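Local coordinates for putative 3-hydroxybutyryl-CoA dehydratase (Rhodopseudomonas palustris, PDB 3HIN), which probably acts as a lyase of the enoyl-CoA hydratase/isomerase (crotonase) family, interconverting enoyl-CoA and 3-hydroxyacyl-CoA by water addition and removal, at residues S178-V183 against Q189-N194; P108-L113 against D199-L204. All coordinates share one frame; numbering follows the deposited sequence.

Contact 1: residues S178-V183 against Q189-N194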
ATOM      1  N   SER A 178       3.264 -22.687 -20.382  1.00 37.06           N
ATOM      2  CA  SER A 178       4.438 -23.531 -20.474  1.00 37.49           C
ATOM      3  C   SER A 178       5.740 -22.747 -20.216  1.00 36.71           C
ATOM      4  O   SER A 178       5.776 -21.510 -20.151  1.00 33.75           O
ATOM      5  CB  SER A 178       4.526 -24.182 -21.906  1.00 39.22           C
ATOM      6  OG  SER A 178       4.535 -23.149 -22.901  1.00 40.22           O
ATOM      7  N   ALA A 179       6.830 -23.506 -20.126  1.00 37.11           N
ATOM      8  CA  ALA A 179       8.152 -22.911 -20.018  1.00 36.91           C
ATOM      9  C   ALA A 179       8.446 -22.010 -21.258  1.00 36.76           C
ATOM     10  O   ALA A 179       8.946 -20.916 -21.114  1.00 35.25           O
ATOM     11  CB  ALA A 179       9.139 -24.010 -19.914  1.00 36.34           C
ATOM     12  N   ALA A 180       8.137 -22.501 -22.462  1.00 36.95           N
ATOM     13  CA  ALA A 180       8.310 -21.697 -23.710  1.00 37.18           C
ATOM     14  C   ALA A 180       7.507 -20.383 -23.703  1.00 38.08           C
ATOM     15  O   ALA A 180       8.061 -19.324 -23.889  1.00 36.44           O
ATOM     16  CB  ALA A 180       7.963 -22.514 -24.934  1.00 36.99           C
ATOM     17  N   GLU A 181       6.198 -20.462 -23.504  1.00 38.98           N
ATOM     18  CA  GLU A 181       5.439 -19.243 -23.254  1.00 40.11           C
ATOM     19  C   GLU A 181       6.052 -18.380 -22.145  1.00 40.34           C
ATOM     20  O   GLU A 181       6.130 -17.159 -22.267  1.00 41.17           O
ATOM     21  CB  GLU A 181       4.029 -19.602 -22.872  1.00 40.41           C
ATOM     22  CG  GLU A 181       3.318 -20.348 -23.972  1.00 45.95           C
ATOM     23  CD  GLU A 181       1.915 -20.765 -23.549  1.00 52.92           C
ATOM     24  OE1 GLU A 181       1.778 -21.827 -22.901  1.00 54.38           O
ATOM     25  OE2 GLU A 181       0.955 -20.013 -23.854  1.00 55.43           O
ATOM     26  N   GLY A 182       6.512 -19.002 -21.069  1.00 39.28           N
ATOM     27  CA  GLY A 182       6.870 -18.212 -19.893  1.00 39.08           C
ATOM     28  C   GLY A 182       8.110 -17.362 -20.070  1.00 40.04           C
ATOM     29  O   GLY A 182       8.184 -16.237 -19.566  1.00 37.99           O
ATOM     30  N   VAL A 183       9.100 -17.886 -20.817  1.00 40.38           N
ATOM     31  CA  VAL A 183      10.347 -17.125 -21.010  1.00 39.41           C
ATOM     32  C   VAL A 183      10.000 -15.847 -21.774  1.00 40.33           C
ATOM     33  O   VAL A 183      10.630 -14.794 -21.581  1.00 40.04           O
ATOM     34  CB  VAL A 183      11.464 -17.964 -21.748  1.00 39.87           C
ATOM     35  CG1 VAL A 183      11.049 -18.381 -23.204  1.00 38.91           C
ATOM     36  CG2 VAL A 183      12.773 -17.210 -21.776  1.00 37.06           C
ATOM     37  N   GLN A 189      14.260 -15.865 -16.945  1.00 32.62           N
ATOM     38  CA  GLN A 189      15.169 -15.217 -17.841  1.00 31.77           C
ATOM     39  C   GLN A 189      15.787 -16.226 -18.756  1.00 32.34           C
ATOM     40  O   GLN A 189      16.276 -15.886 -19.784  1.00 32.51           O
ATOM     41  CB  GLN A 189      16.256 -14.513 -17.079  1.00 20.00           C
ATOM     42  CG  GLN A 189      15.766 -13.469 -16.209  1.00 20.00           C
ATOM     43  CD  GLN A 189      15.764 -13.884 -14.811  1.00 20.00           C
ATOM     44  OE1 GLN A 189      15.436 -14.995 -14.498  1.00 20.00           O
ATOM     45  NE2 GLN A 189      16.139 -12.996 -13.951  1.00 20.00           N
ATOM     46  N   TYR A 190      15.748 -17.483 -18.380  1.00 32.33           N
ATOM     47  CA  TYR A 190      16.326 -18.486 -19.269  1.00 31.89           C
ATOM     48  C   TYR A 190      15.345 -19.626 -19.596  1.00 32.97           C
ATOM     49  O   TYR A 190      14.622 -20.064 -18.739  1.00 32.29           O
ATOM     50  CB  TYR A 190      17.569 -19.126 -18.642  1.00 30.40           C
ATOM     51  CG  TYR A 190      18.726 -18.171 -18.418  1.00 31.89           C
ATOM     52  CD1 TYR A 190      19.736 -18.035 -19.396  1.00 31.83           C
ATOM     53  CD2 TYR A 190      18.829 -17.407 -17.248  1.00 29.66           C
ATOM     54  CE1 TYR A 190      20.807 -17.152 -19.209  1.00 30.82           C
ATOM     55  CE2 TYR A 190      19.924 -16.518 -17.063  1.00 29.02           C
ATOM     56  CZ  TYR A 190      20.864 -16.392 -18.043  1.00 31.20           C
ATOM     57  OH  TYR A 190      21.905 -15.494 -17.891  1.00 30.83           O
ATOM     58  N   LEU A 191      15.432 -20.184 -20.805  1.00 34.51           N
ATOM     59  CA  LEU A 191      14.810 -21.448 -21.067  1.00 36.98           C
ATOM     60  C   LEU A 191      15.879 -22.441 -21.521  1.00 39.83           C
ATOM     61  O   LEU A 191      16.681 -22.136 -22.404  1.00 39.98           O
ATOM     62  CB  LEU A 191      13.738 -21.295 -22.156  1.00 36.38           C
ATOM     63  CG  LEU A 191      13.067 -22.547 -22.766  1.00 34.50           C
ATOM     64  CD1 LEU A 191      12.072 -23.221 -21.790  1.00 31.10           C
ATOM     65  CD2 LEU A 191      12.315 -22.021 -23.969  1.00 37.07           C
ATOM     66  N   ILE A 192      15.884 -23.613 -20.914  1.00 43.04           N
ATOM     67  CA  ILE A 192      16.690 -24.724 -21.395  1.00 47.13           C
ATOM     68  C   ILE A 192      15.759 -25.727 -22.058  1.00 48.94           C
ATOM     69  O   ILE A 192      14.987 -26.405 -21.397  1.00 46.98           O
ATOM     70  CB  ILE A 192      17.493 -25.353 -20.255  1.00 47.48           C
ATOM     71  CG1 ILE A 192      18.805 -24.602 -20.089  1.00 47.87           C
ATOM     72  CG2 ILE A 192      17.796 -26.864 -20.530  1.00 49.87           C
ATOM     73  CD1 ILE A 192      19.961 -25.129 -20.925  1.00 49.77           C
ATOM     74  N   GLU A 193      15.826 -25.792 -23.385  1.00 52.81           N
ATOM     75  CA  GLU A 193      14.923 -26.682 -24.152  1.00 56.43           C
ATOM     76  C   GLU A 193      15.347 -28.159 -24.058  1.00 57.43           C
ATOM     77  O   GLU A 193      14.485 -29.064 -24.032  1.00 57.59           O
ATOM     78  CB  GLU A 193      14.813 -26.251 -25.639  1.00 57.11           C
ATOM     79  CG  GLU A 193      13.942 -25.001 -25.858  1.00 59.60           C
ATOM     80  CD  GLU A 193      14.648 -23.961 -26.740  1.00 61.90           C
ATOM     81  OE1 GLU A 193      14.802 -24.233 -27.951  1.00 61.24           O
ATOM     82  OE2 GLU A 193      15.061 -22.888 -26.219  1.00 62.46           O
ATOM     83  N   ASN A 194      16.665 -28.386 -24.014  1.00 58.10           N
ATOM     84  CA  ASN A 194      17.199 -29.731 -23.855  1.00 59.04           C
ATOM     85  C   ASN A 194      18.240 -29.853 -22.743  1.00 58.24           C
ATOM     86  O   ASN A 194      19.191 -29.064 -22.660  1.00 58.93           O
ATOM     87  CB  ASN A 194      17.752 -30.275 -25.192  1.00 60.00           C
ATOM     88  CG  ASN A 194      16.635 -30.664 -26.176  1.00 62.66           C
ATOM     89  OD1 ASN A 194      16.299 -31.861 -26.331  1.00 66.56           O
ATOM     90  ND2 ASN A 194      16.053 -29.661 -26.839  1.00 63.39           N
TER
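The peptide group joining Tyr190 to Leu191 turns one flat face to Val183, whose CG2 sits above it, 4.1 Å from Tyr190 C. The Tyr190 side chain leaves the strand away from helix 179-185, and its ring packs on Ile130, Val132, Lys200 and Leu204, while Leu191 points back toward the helix. With CG anti to the backbone N (chi1 171°), Leu191 spreads its two methyls along helix 179-185: CD1 lies 3.6 Å from Ala179 CB, and CD2 rests between Ala180 CA at 4.0 Å and Val183 CG1 at 3.9 Å. The Val183 and Leu191 side chains cross nearly at a right angle. Ala179 is buried, and its lone methyl meets CD1 closely, a fit for a small side chain. Replacing Val183 by an alanine removes both branch methyls, which would probably uncover the peptide face and cost Leu191 CD2 one of its neighbours, leaving a gap beside the strand. This is a compact helix-turn-strand unit of the crotonase fold, the helix running nearly antiparallel to strand 190-192, an edge strand of the chain's six-stranded sheet. On the remote side of the helix, Ser178 and Glu181 form a capping box. Ser178 N gives an almost straight 3.0 Å bond to Glu181 OE1, arriving from above the carboxylate plane, and Glu181 N donates to Ser178 OG at 3.2 Å.

Contact 2: residues P108-L113 against D199-L204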
ATOM      1  N   PRO A 108      23.504 -14.059  -5.017  1.00 34.00           N
ATOM      2  CA  PRO A 108      22.312 -14.278  -5.861  1.00 33.38           C
ATOM      3  C   PRO A 108      21.737 -15.688  -5.725  1.00 33.13           C
ATOM      4  O   PRO A 108      22.480 -16.663  -5.582  1.00 33.19           O
ATOM      5  CB  PRO A 108      22.810 -14.103  -7.275  1.00 31.91           C
ATOM      6  CG  PRO A 108      24.286 -13.716  -7.189  1.00 34.42           C
ATOM      7  CD  PRO A 108      24.698 -13.609  -5.777  1.00 33.73           C
ATOM      8  N   VAL A 109      20.414 -15.759  -5.838  1.00 33.23           N
ATOM      9  CA  VAL A 109      19.680 -17.020  -5.797  1.00 31.15           C
ATOM     10  C   VAL A 109      19.113 -17.340  -7.175  1.00 30.97           C
ATOM     11  O   VAL A 109      18.431 -16.496  -7.804  1.00 29.88           O
ATOM     12  CB  VAL A 109      18.555 -16.931  -4.806  1.00 30.07           C
ATOM     13  CG1 VAL A 109      17.787 -18.259  -4.727  1.00 28.86           C
ATOM     14  CG2 VAL A 109      19.106 -16.535  -3.440  1.00 32.10           C
ATOM     15  N   ILE A 110      19.395 -18.566  -7.635  1.00 30.84           N
ATOM     16  CA  ILE A 110      18.933 -19.020  -8.915  1.00 32.17           C
ATOM     17  C   ILE A 110      17.964 -20.167  -8.672  1.00 32.49           C
ATOM     18  O   ILE A 110      18.310 -21.103  -7.973  1.00 33.37           O
ATOM     19  CB  ILE A 110      20.163 -19.485  -9.827  1.00 32.78           C
ATOM     20  CG1 ILE A 110      21.187 -18.339  -9.970  1.00 33.83           C
ATOM     21  CG2 ILE A 110      19.700 -19.966 -11.233  1.00 31.44           C
ATOM     22  CD1 ILE A 110      22.526 -18.680  -9.442  1.00 33.98           C
ATOM     23  N   ALA A 111      16.794 -20.133  -9.290  1.00 32.32           N
ATOM     24  CA  ALA A 111      15.836 -21.247  -9.169  1.00 32.73           C
ATOM     25  C   ALA A 111      15.819 -22.064 -10.472  1.00 33.59           C
ATOM     26  O   ALA A 111      15.666 -21.498 -11.563  1.00 35.14           O
ATOM     27  CB  ALA A 111      14.439 -20.686  -8.867  1.00 32.59           C
ATOM     28  N   ALA A 112      16.012 -23.375 -10.363  1.00 31.72           N
ATOM     29  CA  ALA A 112      15.987 -24.258 -11.491  1.00 30.93           C
ATOM     30  C   ALA A 112      14.582 -24.787 -11.584  1.00 31.53           C
ATOM     31  O   ALA A 112      14.128 -25.464 -10.649  1.00 32.10           O
ATOM     32  CB  ALA A 112      17.052 -25.405 -11.290  1.00 30.37           C
ATOM     33  N   LEU A 113      13.840 -24.416 -12.634  1.00 30.18           N
ATOM     34  CA  LEU A 113      12.415 -24.776 -12.719  1.00 30.94           C
ATOM     35  C   LEU A 113      12.125 -25.959 -13.666  1.00 32.49           C
ATOM     36  O   LEU A 113      12.669 -26.050 -14.747  1.00 32.99           O
ATOM     37  CB  LEU A 113      11.584 -23.556 -13.090  1.00 31.30           C
ATOM     38  CG  LEU A 113      11.902 -22.283 -12.288  1.00 31.23           C
ATOM     39  CD1 LEU A 113      11.000 -21.179 -12.826  1.00 32.43           C
ATOM     40  CD2 LEU A 113      11.661 -22.475 -10.804  1.00 30.31           C
ATOM     41  N   ASP A 199      21.576 -28.129 -14.187  1.00 36.30           N
ATOM     42  CA  ASP A 199      22.891 -27.997 -14.810  1.00 36.32           C
ATOM     43  C   ASP A 199      23.090 -26.538 -15.200  1.00 35.34           C
ATOM     44  O   ASP A 199      24.094 -25.937 -14.843  1.00 35.91           O
ATOM     45  CB  ASP A 199      22.966 -28.928 -16.017  1.00 35.25           C
ATOM     46  CG  ASP A 199      23.293 -30.394 -15.619  1.00 39.56           C
ATOM     47  OD1 ASP A 199      23.731 -30.663 -14.464  1.00 36.24           O
ATOM     48  OD2 ASP A 199      23.162 -31.290 -16.490  1.00 40.13           O
ATOM     49  N   LYS A 200      22.120 -25.958 -15.899  1.00 34.33           N
ATOM     50  CA  LYS A 200      22.248 -24.546 -16.292  1.00 34.53           C
ATOM     51  C   LYS A 200      22.374 -23.649 -15.033  1.00 34.11           C
ATOM     52  O   LYS A 200      23.243 -22.764 -14.945  1.00 33.97           O
ATOM     53  CB  LYS A 200      21.086 -24.081 -17.187  1.00 33.92           C
ATOM     54  CG  LYS A 200      21.206 -22.593 -17.568  1.00 34.06           C
ATOM     55  CD  LYS A 200      22.444 -22.384 -18.513  1.00 33.42           C
ATOM     56  CE  LYS A 200      22.399 -21.050 -19.253  1.00 34.94           C
ATOM     57  NZ  LYS A 200      23.601 -20.821 -20.111  1.00 30.60           N
ATOM     58  N   ALA A 201      21.532 -23.903 -14.044  1.00 34.34           N
ATOM     59  CA  ALA A 201      21.461 -23.031 -12.883  1.00 33.41           C
ATOM     60  C   ALA A 201      22.783 -23.096 -12.205  1.00 34.17           C
ATOM     61  O   ALA A 201      23.256 -22.073 -11.681  1.00 33.88           O
ATOM     62  CB  ALA A 201      20.341 -23.463 -11.921  1.00 34.89           C
ATOM     63  N   LEU A 202      23.390 -24.284 -12.203  1.00 33.51           N
ATOM     64  CA  LEU A 202      24.673 -24.416 -11.559  1.00 35.12           C
ATOM     65  C   LEU A 202      25.788 -23.731 -12.357  1.00 36.29           C
ATOM     66  O   LEU A 202      26.694 -23.131 -11.781  1.00 38.68           O
ATOM     67  CB  LEU A 202      24.987 -25.872 -11.280  1.00 33.72           C
ATOM     68  CG  LEU A 202      26.179 -26.141 -10.337  1.00 37.90           C
ATOM     69  CD1 LEU A 202      26.013 -25.591  -8.927  1.00 37.65           C
ATOM     70  CD2 LEU A 202      26.572 -27.670 -10.236  1.00 43.56           C
ATOM     71  N   GLU A 203      25.764 -23.770 -13.672  1.00 36.92           N
ATOM     72  CA  GLU A 203      26.762 -22.947 -14.342  1.00 37.82           C
ATOM     73  C   GLU A 203      26.552 -21.430 -14.128  1.00 36.28           C
ATOM     74  O   GLU A 203      27.520 -20.687 -14.022  1.00 37.12           O
ATOM     75  CB  GLU A 203      26.922 -23.315 -15.816  1.00 39.40           C
ATOM     76  CG  GLU A 203      25.801 -22.786 -16.643  1.00 45.32           C
ATOM     77  CD  GLU A 203      26.233 -22.285 -18.025  1.00 51.48           C
ATOM     78  OE1 GLU A 203      26.763 -23.133 -18.796  1.00 51.14           O
ATOM     79  OE2 GLU A 203      25.959 -21.077 -18.327  1.00 50.20           O
ATOM     80  N   LEU A 204      25.303 -20.968 -14.057  1.00 35.20           N
ATOM     81  CA  LEU A 204      25.045 -19.588 -13.669  1.00 34.70           C
ATOM     82  C   LEU A 204      25.559 -19.294 -12.286  1.00 33.76           C
ATOM     83  O   LEU A 204      26.128 -18.244 -12.067  1.00 32.39           O
ATOM     84  CB  LEU A 204      23.571 -19.216 -13.761  1.00 34.35           C
ATOM     85  CG  LEU A 204      23.017 -19.284 -15.189  1.00 34.01           C
ATOM     86  CD1 LEU A 204      21.547 -18.976 -15.171  1.00 37.62           C
ATOM     87  CD2 LEU A 204      23.662 -18.277 -16.064  1.00 38.65           C
TER
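This is a buried, wholly apolar helix-on-sheet contact: helix 197-208 lies along one face of the six-stranded sheet and meets its inner strand 109-113, the two running nearly antiparallel (167°). Ala201 is the central residue on the helix. Its CB is 3.6 Å from Ile110 CG2 and 3.9 Å from Ala112 CB, a single methyl touching two residues that share one face of the strand. Alanines suit positions 112 and 201, the axis separation of 8.0 Å being consistent with small side chains on both sides. Ile110 supplies the bulk: CG2, anti to the backbone N, reaches Ala201, while CD1 extends alongside the helix backbone to 4.2 Å from Leu204 C. Leu204, one turn on from Ala201, adds a looser touch, its CD1 4.5 Å from Ile110 CG2, and also packs on Val132. Lys200 and Glu203 carry their charged ends clear of this strand and pair in a salt bridge, NZ to OE2 at 3.0 Å, with NZ above the carboxylate plane. Ala201 also touches Val63 of the neighbouring strand 61-66, so the helix spans more than one strand, as in the helix-over-sheet layering of the crotonase fold.

In the fold
Contact 2 belongs to the buried interior and contact 1 to the surface, their centres about 13 Å apart, yet both rest on the same sheet: strand 109-113 lies inside it and strand 190-192 at its edge. Along the chain, contact 1 is nested in the loop that contact 2 closes, and strand 190-192 leads on to helix 197-208. The two contacts meet between that strand and that helix, Tyr190 CE2 packing 3.5 Å from Leu204 CD1 and Ile192 CG1 3.7 Å from Lys200 CB. Both interfaces are apolar. In the interior, small alanines are packed against one bulky Ile110, whereas branched Val183 and Leu191 dominate at the edge; the polar capping box and salt bridge stay within single segments.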